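Local atomic coordinates of 2-aminomuconic 6-semialdehyde dehydrogenase (PDB entry 7BZV), a protein that catalyses the oxidation of 2-aminomuconic 6-semialdehyde in the meta-cleavage pathway of 2-aminophenol breakdown, binding the cofactor NAD+ as a tetramer. Residues E36-K47 / S213-I224; W57-R65 / A167-V175. All coordinates share one frame; numbering follows the deposited sequence.

How the interactions relate
Following the chain from the N terminus, helix 39-52 of interaction 1 comes first, and the turn 57-61 with the start of helix 62-78, which belong to interaction 2, follow directly. Interaction 2 closes its loop when helix 156-169 ends and strand 173-177 begins. Interaction 1 closes only later, at helix 214-220, so the second loop is nested inside the first. The two centres lie about 21 Å apart, yet V175 of strand 173-177 bridges them: its CG1 is 3.8 Å from I218 CD1 and its CG2 is 3.9 Å from A45 CB. Both contacts thus attach N-terminal helices to the parallel-stranded part of the eight-stranded sheet and its connecting helices.

Interaction 1: E36-K47 / S213-I224; sequences EADRDLVDAAVK and SAGEFISQHPDI
R39 lies across the ring of F217. R39 CB sits over one face, 4.0 Å from the ring centroid of F217 and close to the normal, a CH-pi contact. CG stands anti to the backbone N (chi1 -163°), and the bend at chi3 brings the guanidinium beside the CD1-CE1 side of F217: NE nears CD1, NH1 nears CE1, and R39 CZ is 3.5 Å from F217 CE1, which lies under the guanidinium's own face, planes 48° apart. At the tip, R39 NH2 gives a weak hydrogen bond to Q220 OE1 (3.0 Å), in the guanidinium plane, and a long salt bridge to E216 OE2 (3.6 Å); E216 OE1 accepts from N212 N. V42 CG1 touches both F217 CB and I218 CG1, while V46 CG1 lies 4.0 Å from the H221 ring centroid. H221 NE2 weakly donates to D43 OD1 (3.3 Å) and H221 ND1 accepts from D223 N (3.0 Å), fixing the ring's rotation; D223 also pairs with R414 of the second subunit. Helix 214-220 connects parallel strands 203-205 and 226-230, consistent with the Rossmann-like cofactor domain of aldehyde dehydrogenases. Helix 39-47 crosses it at -45°, axes 9.4 Å apart, with I218 packing on strand 173-177 and A37 touching strand 3-9.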
ATOM      1  N   GLU B  36     -38.442  -1.136 -25.147  1.00 46.04           N
ATOM      2  CA  GLU B  36     -38.361  -0.334 -23.940  1.00 54.40           C
ATOM      3  C   GLU B  36     -38.889  -1.109 -22.741  1.00 57.42           C
ATOM      4  O   GLU B  36     -39.872  -1.841 -22.842  1.00 58.83           O
ATOM      5  CB  GLU B  36     -39.139   0.970 -24.114  1.00 51.14           C
ATOM      6  CG  GLU B  36     -38.992   1.934 -22.935  1.00 67.86           C
ATOM      7  CD  GLU B  36     -39.606   3.303 -23.182  1.00 62.59           C
ATOM      8  OE1 GLU B  36     -40.123   3.529 -24.289  1.00 52.98           O
ATOM      9  OE2 GLU B  36     -39.561   4.153 -22.258  1.00 62.47           O
ATOM     10  N   ALA B  37     -38.232  -0.927 -21.601  1.00 55.93           N
ATOM     11  CA  ALA B  37     -38.567  -1.619 -20.366  1.00 59.90           C
ATOM     12  C   ALA B  37     -39.419  -0.718 -19.487  1.00 66.67           C
ATOM     13  O   ALA B  37     -39.077   0.454 -19.279  1.00 51.29           O
ATOM     14  CB  ALA B  37     -37.297  -2.023 -19.617  1.00 52.80           C
ATOM     15  N   ASP B  38     -40.514  -1.269 -18.955  1.00 61.74           N
ATOM     16  CA  ASP B  38     -41.394  -0.516 -18.069  1.00 57.89           C
ATOM     17  C   ASP B  38     -40.897  -0.607 -16.629  1.00 54.80           C
ATOM     18  O   ASP B  38     -39.933  -1.311 -16.319  1.00 52.59           O
ATOM     19  CB  ASP B  38     -42.837  -1.026 -18.158  1.00 58.65           C
ATOM     20  CG  ASP B  38     -42.928  -2.532 -18.069  1.00 67.64           C
ATOM     21  OD1 ASP B  38     -42.303  -3.112 -17.154  1.00 69.68           O
ATOM     22  OD2 ASP B  38     -43.635  -3.137 -18.911  1.00 78.78           O
ATOM     23  N   ARG B  39     -41.566   0.127 -15.736  1.00 62.80           N
ATOM     24  CA  ARG B  39     -41.206   0.070 -14.322  1.00 56.74           C
ATOM     25  C   ARG B  39     -41.189  -1.363 -13.813  1.00 55.97           C
ATOM     26  O   ARG B  39     -40.347  -1.719 -12.975  1.00 49.43           O
ATOM     27  CB  ARG B  39     -42.183   0.913 -13.496  1.00 59.24           C
ATOM     28  CG  ARG B  39     -41.687   1.250 -12.098  1.00 75.91           C
ATOM     29  CD  ARG B  39     -42.530   2.330 -11.437  1.00 84.38           C
ATOM     30  NE  ARG B  39     -41.742   3.524 -11.164  1.00 87.31           N
ATOM     31  CZ  ARG B  39     -41.979   4.711 -11.705  1.00 84.44           C
ATOM     32  NH1 ARG B  39     -43.007   4.866 -12.539  1.00 83.91           N
ATOM     33  NH2 ARG B  39     -41.194   5.749 -11.409  1.00 61.60           N
ATOM     34  N   ASP B  40     -42.099  -2.197 -14.324  1.00 62.15           N
ATOM     35  CA  ASP B  40     -42.245  -3.565 -13.836  1.00 71.55           C
ATOM     36  C   ASP B  40     -41.011  -4.397 -14.144  1.00 51.27           C
ATOM     37  O   ASP B  40     -40.544  -5.176 -13.303  1.00 46.31           O
ATOM     38  CB  ASP B  40     -43.467  -4.234 -14.476  1.00 80.86           C
ATOM     39  CG  ASP B  40     -44.761  -3.887 -13.787  1.00 83.57           C
ATOM     40  OD1 ASP B  40     -44.722  -3.247 -12.717  1.00 63.67           O
ATOM     41  OD2 ASP B  40     -45.825  -4.265 -14.325  1.00 98.73           O
ATOM     42  N   LEU B  41     -40.504  -4.281 -15.372  1.00 44.10           N
ATOM     43  CA  LEU B  41     -39.374  -5.105 -15.779  1.00 52.23           C
ATOM     44  C   LEU B  41     -38.114  -4.692 -15.031  1.00 42.42           C
ATOM     45  O   LEU B  41     -37.312  -5.541 -14.629  1.00 50.28           O
ATOM     46  CB  LEU B  41     -39.180  -5.005 -17.290  1.00 47.82           C
ATOM     47  CG  LEU B  41     -38.222  -6.061 -17.859  1.00 51.24           C
ATOM     48  CD1 LEU B  41     -38.572  -7.463 -17.412  1.00 47.98           C
ATOM     49  CD2 LEU B  41     -38.167  -5.998 -19.389  1.00 48.34           C
ATOM     50  N   VAL B  42     -37.934  -3.390 -14.820  1.00 40.82           N
ATOM     51  CA  VAL B  42     -36.807  -2.927 -14.022  1.00 43.42           C
ATOM     52  C   VAL B  42     -36.895  -3.505 -12.617  1.00 46.59           C
ATOM     53  O   VAL B  42     -35.904  -3.986 -12.054  1.00 40.37           O
ATOM     54  CB  VAL B  42     -36.758  -1.392 -14.001  1.00 52.62           C
ATOM     55  CG1 VAL B  42     -35.763  -0.912 -12.946  1.00 66.10           C
ATOM     56  CG2 VAL B  42     -36.391  -0.866 -15.386  1.00 40.12           C
ATOM     57  N   ASP B  43     -38.087  -3.455 -12.021  1.00 48.94           N
ATOM     58  CA  ASP B  43     -38.310  -4.153 -10.765  1.00 52.99           C
ATOM     59  C   ASP B  43     -37.911  -5.617 -10.892  1.00 46.77           C
ATOM     60  O   ASP B  43     -37.235  -6.160 -10.012  1.00 46.01           O
ATOM     61  CB  ASP B  43     -39.780  -4.027 -10.360  1.00 78.30           C
ATOM     62  CG  ASP B  43     -39.961  -3.769  -8.877  1.00104.73           C
ATOM     63  OD1 ASP B  43     -39.538  -4.623  -8.069  1.00 96.66           O
ATOM     64  OD2 ASP B  43     -40.530  -2.713  -8.521  1.00127.55           O
ATOM     65  N   ALA B  44     -38.328  -6.277 -11.983  1.00 35.41           N
ATOM     66  CA  ALA B  44     -37.952  -7.678 -12.184  1.00 40.88           C
ATOM     67  C   ALA B  44     -36.439  -7.834 -12.247  1.00 48.34           C
ATOM     68  O   ALA B  44     -35.871  -8.760 -11.649  1.00 40.21           O
ATOM     69  CB  ALA B  44     -38.606  -8.218 -13.457  1.00 41.48           C
ATOM     70  N   ALA B  45     -35.764  -6.909 -12.926  1.00 48.31           N
ATOM     71  CA  ALA B  45     -34.311  -6.984 -13.013  1.00 43.30           C
ATOM     72  C   ALA B  45     -33.667  -6.845 -11.640  1.00 41.57           C
ATOM     73  O   ALA B  45     -32.740  -7.591 -11.301  1.00 40.27           O
ATOM     74  CB  ALA B  45     -33.806  -5.908 -13.973  1.00 38.08           C
ATOM     75  N   VAL B  46     -34.126  -5.883 -10.834  1.00 33.98           N
ATOM     76  CA  VAL B  46     -33.488  -5.686  -9.534  1.00 46.52           C
ATOM     77  C   VAL B  46     -33.682  -6.922  -8.667  1.00 48.84           C
ATOM     78  O   VAL B  46     -32.778  -7.347  -7.924  1.00 35.66           O
ATOM     79  CB  VAL B  46     -34.026  -4.409  -8.857  1.00 46.80           C
ATOM     80  CG1 VAL B  46     -33.544  -4.352  -7.407  1.00 65.15           C
ATOM     81  CG2 VAL B  46     -33.577  -3.115  -9.618  1.00 41.90           C
ATOM     82  N   LYS B  47     -34.875  -7.509  -8.733  1.00 46.81           N
ATOM     83  CA  LYS B  47     -35.163  -8.666  -7.904  1.00 42.91           C
ATOM     84  C   LYS B  47     -34.398  -9.882  -8.392  1.00 30.24           C
ATOM     85  O   LYS B  47     -33.873 -10.649  -7.580  1.00 40.04           O
ATOM     86  CB  LYS B  47     -36.682  -8.897  -7.877  1.00 52.22           C
ATOM     87  CG  LYS B  47     -37.438  -7.732  -7.189  1.00 75.32           C
ATOM     88  CD  LYS B  47     -36.930  -7.444  -5.736  1.00 90.92           C
ATOM     89  CE  LYS B  47     -36.470  -8.724  -4.985  1.00 99.08           C
ATOM     90  NZ  LYS B  47     -35.579  -8.441  -3.792  1.00 98.44           N
ATOM     91  N   SER B 213     -38.739   6.757 -17.605  1.00 81.90           N
ATOM     92  CA  SER B 213     -38.356   5.496 -18.239  1.00 60.06           C
ATOM     93  C   SER B 213     -37.265   4.797 -17.419  1.00 56.16           C
ATOM     94  O   SER B 213     -37.038   5.104 -16.241  1.00 46.41           O
ATOM     95  CB  SER B 213     -37.893   5.739 -19.692  1.00 51.51           C
ATOM     96  OG  SER B 213     -37.999   4.563 -20.484  1.00 63.38           O
ATOM     97  N   ALA B 214     -36.572   3.854 -18.069  1.00 44.07           N
ATOM     98  CA  ALA B 214     -35.772   2.874 -17.339  1.00 43.18           C
ATOM     99  C   ALA B 214     -34.755   3.545 -16.440  1.00 40.54           C
ATOM    100  O   ALA B 214     -34.551   3.115 -15.301  1.00 42.79           O
ATOM    101  CB  ALA B 214     -35.071   1.925 -18.306  1.00 47.98           C
ATOM    102  N   GLY B 215     -34.109   4.607 -16.924  1.00 47.36           N
ATOM    103  CA  GLY B 215     -33.096   5.267 -16.111  1.00 59.32           C
ATOM    104  C   GLY B 215     -33.642   5.806 -14.797  1.00 59.77           C
ATOM    105  O   GLY B 215     -33.045   5.615 -13.730  1.00 46.03           O
ATOM    106  N   GLU B 216     -34.757   6.538 -14.864  1.00 67.49           N
ATOM    107  CA  GLU B 216     -35.402   7.029 -13.649  1.00 66.02           C
ATOM    108  C   GLU B 216     -35.830   5.872 -12.759  1.00 51.70           C
ATOM    109  O   GLU B 216     -35.675   5.928 -11.528  1.00 43.22           O
ATOM    110  CB  GLU B 216     -36.602   7.901 -14.031  1.00 80.49           C
ATOM    111  CG  GLU B 216     -37.475   8.388 -12.885  1.00 83.46           C
ATOM    112  CD  GLU B 216     -38.746   9.091 -13.383  1.00 71.15           C
ATOM    113  OE1 GLU B 216     -38.624  10.160 -14.021  1.00 63.61           O
ATOM    114  OE2 GLU B 216     -39.861   8.568 -13.151  1.00 56.92           O
ATOM    115  N   PHE B 217     -36.368   4.805 -13.366  1.00 43.67           N
ATOM    116  CA  PHE B 217     -36.794   3.647 -12.585  1.00 46.91           C
ATOM    117  C   PHE B 217     -35.632   3.076 -11.793  1.00 49.37           C
ATOM    118  O   PHE B 217     -35.754   2.824 -10.588  1.00 47.48           O
ATOM    119  CB  PHE B 217     -37.381   2.565 -13.483  1.00 44.69           C
ATOM    120  CG  PHE B 217     -38.519   3.034 -14.320  1.00 42.80           C
ATOM    121  CD1 PHE B 217     -39.218   4.182 -13.983  1.00 58.03           C
ATOM    122  CD2 PHE B 217     -38.883   2.342 -15.459  1.00 46.37           C
ATOM    123  CE1 PHE B 217     -40.263   4.640 -14.772  1.00 57.24           C
ATOM    124  CE2 PHE B 217     -39.944   2.787 -16.243  1.00 46.87           C
ATOM    125  CZ  PHE B 217     -40.626   3.942 -15.905  1.00 45.19           C
ATOM    126  N   ILE B 218     -34.484   2.877 -12.452  1.00 32.79           N
ATOM    127  CA  ILE B 218     -33.344   2.317 -11.742  1.00 32.85           C
ATOM    128  C   ILE B 218     -32.962   3.227 -10.588  1.00 43.47           C
ATOM    129  O   ILE B 218     -32.792   2.775  -9.452  1.00 42.54           O
ATOM    130  CB  ILE B 218     -32.155   2.104 -12.693  1.00 35.55           C
ATOM    131  CG1 ILE B 218     -32.415   0.984 -13.696  1.00 36.81           C
ATOM    132  CG2 ILE B 218     -30.921   1.805 -11.881  1.00 35.47           C
ATOM    133  CD1 ILE B 218     -31.354   0.942 -14.812  1.00 40.16           C
ATOM    134  N   SER B 219     -32.835   4.534 -10.865  1.00 38.04           N
ATOM    135  CA  SER B 219     -32.322   5.466  -9.862  1.00 49.33           C
ATOM    136  C   SER B 219     -33.243   5.591  -8.649  1.00 50.98           C
ATOM    137  O   SER B 219     -32.758   5.895  -7.548  1.00 41.08           O
ATOM    138  CB  SER B 219     -32.099   6.853 -10.484  1.00 44.17           C
ATOM    139  OG  SER B 219     -33.316   7.454 -10.873  1.00 70.91           O
ATOM    140  N   GLN B 220     -34.546   5.352  -8.822  1.00 40.81           N
ATOM    141  CA  GLN B 220     -35.542   5.482  -7.759  1.00 53.35           C
ATOM    142  C   GLN B 220     -35.820   4.184  -7.003  1.00 45.09           C
ATOM    143  O   GLN B 220     -36.493   4.211  -5.962  1.00 42.95           O
ATOM    144  CB  GLN B 220     -36.864   5.983  -8.357  1.00 55.52           C
ATOM    145  CG  GLN B 220     -36.875   7.459  -8.730  1.00 83.68           C
ATOM    146  CD  GLN B 220     -38.150   7.871  -9.459  1.00 78.74           C
ATOM    147  OE1 GLN B 220     -39.012   7.035  -9.746  1.00 72.57           O
ATOM    148  NE2 GLN B 220     -38.275   9.166  -9.756  1.00 60.10           N
ATOM    149  N   HIS B 221     -35.353   3.057  -7.499  1.00 52.98           N
ATOM    150  CA  HIS B 221     -35.759   1.788  -6.935  1.00 48.33           C
ATOM    151  C   HIS B 221     -35.201   1.636  -5.526  1.00 54.25           C
ATOM    152  O   HIS B 221     -33.988   1.793  -5.316  1.00 46.72           O
ATOM    153  CB  HIS B 221     -35.286   0.660  -7.818  1.00 46.43           C
ATOM    154  CG  HIS B 221     -35.963  -0.634  -7.532  1.00 55.05           C
ATOM    155  ND1 HIS B 221     -35.802  -1.307  -6.338  1.00 52.76           N
ATOM    156  CD2 HIS B 221     -36.814  -1.379  -8.277  1.00 50.41           C
ATOM    157  CE1 HIS B 221     -36.513  -2.418  -6.370  1.00 61.31           C
ATOM    158  NE2 HIS B 221     -37.137  -2.485  -7.533  1.00 48.78           N
ATOM    159  N   PRO B 222     -36.035   1.328  -4.535  1.00 55.90           N
ATOM    160  CA  PRO B 222     -35.527   1.318  -3.152  1.00 53.99           C
ATOM    161  C   PRO B 222     -34.528   0.204  -2.883  1.00 46.24           C
ATOM    162  O   PRO B 222     -33.827   0.264  -1.860  1.00 47.71           O
ATOM    163  CB  PRO B 222     -36.798   1.165  -2.301  1.00 51.83           C
ATOM    164  CG  PRO B 222     -37.803   0.486  -3.216  1.00 57.13           C
ATOM    165  CD  PRO B 222     -37.436   0.872  -4.649  1.00 52.49           C
ATOM    166  N   ASP B 223     -34.462  -0.816  -3.746  1.00 40.56           N
ATOM    167  CA  ASP B 223     -33.602  -1.985  -3.561  1.00 70.69           C
ATOM    168  C   ASP B 223     -32.343  -1.946  -4.424  1.00 56.15           C
ATOM    169  O   ASP B 223     -31.563  -2.908  -4.417  1.00 37.19           O
ATOM    170  CB  ASP B 223     -34.375  -3.283  -3.858  1.00 93.69           C
ATOM    171  CG  ASP B 223     -35.562  -3.486  -2.928  1.00 78.25           C
ATOM    172  OD1 ASP B 223     -35.509  -2.957  -1.794  1.00 52.28           O
ATOM    173  OD2 ASP B 223     -36.525  -4.183  -3.328  1.00 78.08           O
ATOM    174  N   ILE B 224     -32.140  -0.883  -5.191  1.00 46.41           N
ATOM    175  CA  ILE B 224     -30.845  -0.676  -5.819  1.00 39.85           C
ATOM    176  C   ILE B 224     -29.802  -0.413  -4.735  1.00 48.31           C
ATOM    177  O   ILE B 224     -30.077   0.229  -3.715  1.00 41.47           O
ATOM    178  CB  ILE B 224     -30.942   0.484  -6.820  1.00 42.38           C
ATOM    179  CG1 ILE B 224     -30.058   0.221  -8.049  1.00 57.39           C
ATOM    180  CG2 ILE B 224     -30.577   1.773  -6.133  1.00 44.22           C
ATOM    181  CD1 ILE B 224     -30.529  -0.932  -8.920  1.00 56.94           C
TER

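Interaction 2: W57-R65 / A167-V175; sequences WGRTTAAQR and ALACGNAVV
A chi1 of -165° swings the indole of W57 away from its own N and aims it at the backbone that follows helix 156-169, while R65, with CG anti to the carbonyl carbon (chi1 -68°) and a bend at chi3, curls its guanidinium against the same helix end. The R65 group grips A169 O side-on: NE at 2.9 Å and NH2 at 3.1 Å both donate to this one oxygen, which lies in the guanidinium plane. On the remaining side NH1 gives a nearly straight bond to T60 OG1 (169°), so bonds on both sides fix the rotation and position of the group. Its two faces are met by A62 CA and G171 CA, the latter 3.6 Å above the plane.

The helix end is a Schellman motif, with G171 at positive phi, and a CB at G171 would come tightly against R65 CZ. The chain then turns directly into strand 173-177 of the parallel-stranded part of the sheet, as in a Rossmann-like domain. An alanine at R65 would remove all three donors and is likely to leave A169 O without these mates and T60 OG1 without its NH1 partner.

W57 NE1 donates to N172 O (2.9 Å), reaching it from above the carbonyl plane, and W57 CZ2 touches L168 CB at 4.1 Å. A water donates to both W57 O and G171 O, the latter at 2.7 Å.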
ATOM      1  N   TRP B  57     -23.612 -17.013  -8.092  1.00 30.26           N
ATOM      2  CA  TRP B  57     -22.784 -15.803  -8.128  1.00 36.92           C
ATOM      3  C   TRP B  57     -22.393 -15.363  -6.718  1.00 33.89           C
ATOM      4  O   TRP B  57     -21.258 -14.926  -6.482  1.00 33.18           O
ATOM      5  CB  TRP B  57     -23.526 -14.681  -8.857  1.00 31.99           C
ATOM      6  CG  TRP B  57     -22.613 -13.511  -9.259  1.00 29.79           C
ATOM      7  CD1 TRP B  57     -22.670 -12.234  -8.795  1.00 29.56           C
ATOM      8  CD2 TRP B  57     -21.530 -13.544 -10.196  1.00 29.83           C
ATOM      9  NE1 TRP B  57     -21.682 -11.478  -9.359  1.00 28.45           N
ATOM     10  CE2 TRP B  57     -20.987 -12.251 -10.248  1.00 27.67           C
ATOM     11  CE3 TRP B  57     -20.987 -14.538 -11.018  1.00 32.60           C
ATOM     12  CZ2 TRP B  57     -19.920 -11.919 -11.084  1.00 31.26           C
ATOM     13  CZ3 TRP B  57     -19.932 -14.210 -11.850  1.00 27.15           C
ATOM     14  CH2 TRP B  57     -19.408 -12.915 -11.878  1.00 28.88           C
ATOM     15  N   GLY B  58     -23.323 -15.489  -5.768  1.00 32.07           N
ATOM     16  CA  GLY B  58     -23.079 -15.099  -4.396  1.00 35.23           C
ATOM     17  C   GLY B  58     -22.078 -15.977  -3.708  1.00 37.17           C
ATOM     18  O   GLY B  58     -21.542 -15.595  -2.668  1.00 36.24           O
ATOM     19  N   ARG B  59     -21.804 -17.142  -4.270  1.00 35.32           N
ATOM     20  CA  ARG B  59     -20.820 -18.040  -3.710  1.00 38.01           C
ATOM     21  C   ARG B  59     -19.498 -18.018  -4.469  1.00 42.50           C
ATOM     22  O   ARG B  59     -18.619 -18.805  -4.135  1.00 34.45           O
ATOM     23  CB  ARG B  59     -21.366 -19.479  -3.686  1.00 46.68           C
ATOM     24  CG  ARG B  59     -22.587 -19.673  -2.793  1.00 65.05           C
ATOM     25  CD  ARG B  59     -23.073 -21.119  -2.774  1.00 62.03           C
ATOM     26  NE  ARG B  59     -23.252 -21.714  -4.104  1.00 62.55           N
ATOM     27  CZ  ARG B  59     -24.421 -21.788  -4.739  1.00 64.66           C
ATOM     28  NH1 ARG B  59     -25.521 -21.295  -4.172  1.00 48.34           N
ATOM     29  NH2 ARG B  59     -24.500 -22.363  -5.940  1.00 52.90           N
ATOM     30  N   THR B  60     -19.337 -17.174  -5.493  1.00 34.07           N
ATOM     31  CA  THR B  60     -18.065 -17.150  -6.218  1.00 41.84           C
ATOM     32  C   THR B  60     -16.942 -16.646  -5.326  1.00 29.69           C
ATOM     33  O   THR B  60     -17.128 -15.748  -4.504  1.00 35.44           O
ATOM     34  CB  THR B  60     -18.121 -16.249  -7.451  1.00 29.66           C
ATOM     35  OG1 THR B  60     -18.496 -14.929  -7.049  1.00 35.94           O
ATOM     36  CG2 THR B  60     -19.108 -16.821  -8.482  1.00 36.44           C
ATOM     37  N   THR B  61     -15.774 -17.231  -5.486  1.00 33.34           N
ATOM     38  CA  THR B  61     -14.576 -16.617  -4.936  1.00 39.09           C
ATOM     39  C   THR B  61     -14.069 -15.472  -5.830  1.00 45.87           C
ATOM     40  O   THR B  61     -14.371 -15.406  -7.024  1.00 27.60           O
ATOM     41  CB  THR B  61     -13.467 -17.643  -4.817  1.00 25.49           C
ATOM     42  OG1 THR B  61     -13.071 -18.038  -6.126  1.00 37.82           O
ATOM     43  CG2 THR B  61     -13.932 -18.904  -4.003  1.00 37.55           C
ATOM     44  N   ALA B  62     -13.226 -14.609  -5.246  1.00 37.66           N
ATOM     45  CA  ALA B  62     -12.516 -13.608  -6.045  1.00 34.02           C
ATOM     46  C   ALA B  62     -11.801 -14.264  -7.214  1.00 32.41           C
ATOM     47  O   ALA B  62     -11.875 -13.794  -8.357  1.00 27.11           O
ATOM     48  CB  ALA B  62     -11.517 -12.843  -5.172  1.00 34.99           C
ATOM     49  N   ALA B  63     -11.130 -15.378  -6.961  1.00 30.67           N
ATOM     50  CA  ALA B  63     -10.403 -16.023  -8.043  1.00 27.33           C
ATOM     51  C   ALA B  63     -11.333 -16.463  -9.166  1.00 27.37           C
ATOM     52  O   ALA B  63     -10.976 -16.391 -10.350  1.00 30.80           O
ATOM     53  CB  ALA B  63      -9.611 -17.211  -7.507  1.00 41.24           C
ATOM     54  N   GLN B  64     -12.510 -16.996  -8.823  1.00 30.67           N
ATOM     55  CA  GLN B  64     -13.447 -17.388  -9.869  1.00 30.36           C
ATOM     56  C   GLN B  64     -13.903 -16.179 -10.659  1.00 20.47           C
ATOM     57  O   GLN B  64     -14.124 -16.266 -11.876  1.00 28.25           O
ATOM     58  CB  GLN B  64     -14.664 -18.116  -9.264  1.00 27.94           C
ATOM     59  CG  GLN B  64     -14.347 -19.495  -8.751  1.00 41.09           C
ATOM     60  CD  GLN B  64     -15.469 -20.092  -7.905  1.00 43.96           C
ATOM     61  OE1 GLN B  64     -16.054 -19.428  -7.054  1.00 34.59           O
ATOM     62  NE2 GLN B  64     -15.780 -21.346  -8.164  1.00 51.60           N
ATOM     63  N   ARG B  65     -14.101 -15.041  -9.984  1.00 25.58           N
ATOM     64  CA  ARG B  65     -14.550 -13.861 -10.716  1.00 23.11           C
ATOM     65  C   ARG B  65     -13.433 -13.312 -11.604  1.00 25.18           C
ATOM     66  O   ARG B  65     -13.697 -12.846 -12.712  1.00 26.08           O
ATOM     67  CB  ARG B  65     -15.097 -12.846  -9.717  1.00 20.40           C
ATOM     68  CG  ARG B  65     -16.407 -13.395  -9.084  1.00 26.70           C
ATOM     69  CD  ARG B  65     -17.241 -12.351  -8.403  1.00 32.29           C
ATOM     70  NE  ARG B  65     -16.450 -11.541  -7.500  1.00 34.15           N
ATOM     71  CZ  ARG B  65     -16.201 -11.854  -6.236  1.00 37.54           C
ATOM     72  NH1 ARG B  65     -16.687 -12.967  -5.707  1.00 39.91           N
ATOM     73  NH2 ARG B  65     -15.476 -11.044  -5.499  1.00 36.69           N
ATOM     74  N   ALA B 167     -17.851  -3.631 -11.084  1.00 29.12           N
ATOM     75  CA  ALA B 167     -19.051  -4.032 -10.338  1.00 24.57           C
ATOM     76  C   ALA B 167     -19.137  -5.552 -10.230  1.00 23.93           C
ATOM     77  O   ALA B 167     -19.368  -6.099  -9.141  1.00 23.26           O
ATOM     78  CB  ALA B 167     -20.300  -3.459 -11.001  1.00 23.70           C
ATOM     79  N   LEU B 168     -18.885  -6.252 -11.343  1.00 21.81           N
ATOM     80  CA  LEU B 168     -18.875  -7.716 -11.328  1.00 24.60           C
ATOM     81  C   LEU B 168     -17.656  -8.253 -10.579  1.00 26.48           C
ATOM     82  O   LEU B 168     -17.726  -9.294  -9.922  1.00 23.69           O
ATOM     83  CB  LEU B 168     -18.877  -8.271 -12.754  1.00 23.77           C
ATOM     84  CG  LEU B 168     -20.088  -8.010 -13.655  1.00 24.45           C
ATOM     85  CD1 LEU B 168     -20.004  -8.683 -15.005  1.00 29.39           C
ATOM     86  CD2 LEU B 168     -21.352  -8.475 -12.912  1.00 27.21           C
ATOM     87  N   ALA B 169     -16.509  -7.576 -10.686  1.00 23.38           N
ATOM     88  CA  ALA B 169     -15.336  -8.003  -9.915  1.00 23.55           C
ATOM     89  C   ALA B 169     -15.647  -8.102  -8.427  1.00 22.44           C
ATOM     90  O   ALA B 169     -15.122  -8.981  -7.727  1.00 23.43           O
ATOM     91  CB  ALA B 169     -14.193  -7.004 -10.130  1.00 23.53           C
ATOM     92  N   CYS B 170     -16.425  -7.149  -7.923  1.00 21.66           N
ATOM     93  CA  CYS B 170     -16.805  -7.047  -6.514  1.00 25.43           C
ATOM     94  C   CYS B 170     -17.982  -7.953  -6.165  1.00 26.68           C
ATOM     95  O   CYS B 170     -18.436  -7.967  -5.007  1.00 24.87           O
ATOM     96  CB  CYS B 170     -17.134  -5.597  -6.201  1.00 26.80           C
ATOM     97  SG  CYS B 170     -15.668  -4.565  -6.156  1.00 27.17           S
ATOM     98  N   GLY B 171     -18.460  -8.728  -7.129  1.00 23.43           N
ATOM     99  CA  GLY B 171     -19.491  -9.733  -6.870  1.00 26.70           C
ATOM    100  C   GLY B 171     -20.895  -9.195  -6.905  1.00 25.30           C
ATOM    101  O   GLY B 171     -21.822  -9.879  -6.439  1.00 28.49           O
ATOM    102  N   ASN B 172     -21.085  -7.980  -7.402  1.00 21.47           N
ATOM    103  CA  ASN B 172     -22.437  -7.459  -7.559  1.00 27.92           C
ATOM    104  C   ASN B 172     -23.135  -8.113  -8.749  1.00 32.25           C
ATOM    105  O   ASN B 172     -22.504  -8.681  -9.649  1.00 28.59           O
ATOM    106  CB  ASN B 172     -22.425  -5.951  -7.797  1.00 25.82           C
ATOM    107  CG  ASN B 172     -21.750  -5.180  -6.675  1.00 34.96           C
ATOM    108  OD1 ASN B 172     -22.307  -4.995  -5.576  1.00 27.53           O
ATOM    109  ND2 ASN B 172     -20.559  -4.704  -6.952  1.00 25.13           N
ATOM    110  N   ALA B 173     -24.462  -8.009  -8.758  1.00 27.30           N
ATOM    111  CA  ALA B 173     -25.245  -8.104  -9.984  1.00 24.22           C
ATOM    112  C   ALA B 173     -25.427  -6.697 -10.527  1.00 27.57           C
ATOM    113  O   ALA B 173     -25.322  -5.725  -9.779  1.00 35.80           O
ATOM    114  CB  ALA B 173     -26.622  -8.731  -9.741  1.00 29.03           C
ATOM    115  N   VAL B 174     -25.715  -6.573 -11.825  1.00 32.19           N
ATOM    116  CA  VAL B 174     -25.903  -5.246 -12.391  1.00 29.28           C
ATOM    117  C   VAL B 174     -27.224  -5.161 -13.142  1.00 32.77           C
ATOM    118  O   VAL B 174     -27.727  -6.148 -13.684  1.00 30.06           O
ATOM    119  CB  VAL B 174     -24.735  -4.784 -13.322  1.00 26.49           C
ATOM    120  CG1 VAL B 174     -23.466  -4.732 -12.548  1.00 24.21           C
ATOM    121  CG2 VAL B 174     -24.590  -5.665 -14.541  1.00 24.87           C
ATOM    122  N   VAL B 175     -27.805  -3.964 -13.111  1.00 32.21           N
ATOM    123  CA  VAL B 175     -28.911  -3.575 -13.986  1.00 30.99           C
ATOM    124  C   VAL B 175     -28.436  -2.380 -14.787  1.00 33.08           C
ATOM    125  O   VAL B 175     -28.158  -1.318 -14.215  1.00 32.71           O
ATOM    126  CB  VAL B 175     -30.188  -3.236 -13.208  1.00 34.80           C
ATOM    127  CG1 VAL B 175     -31.288  -2.853 -14.173  1.00 41.48           C
ATOM    128  CG2 VAL B 175     -30.621  -4.433 -12.387  1.00 32.84           C
TER
HETATM  129  O   HOH W   1     -21.195 -12.238  -5.348  1.00 32.42           O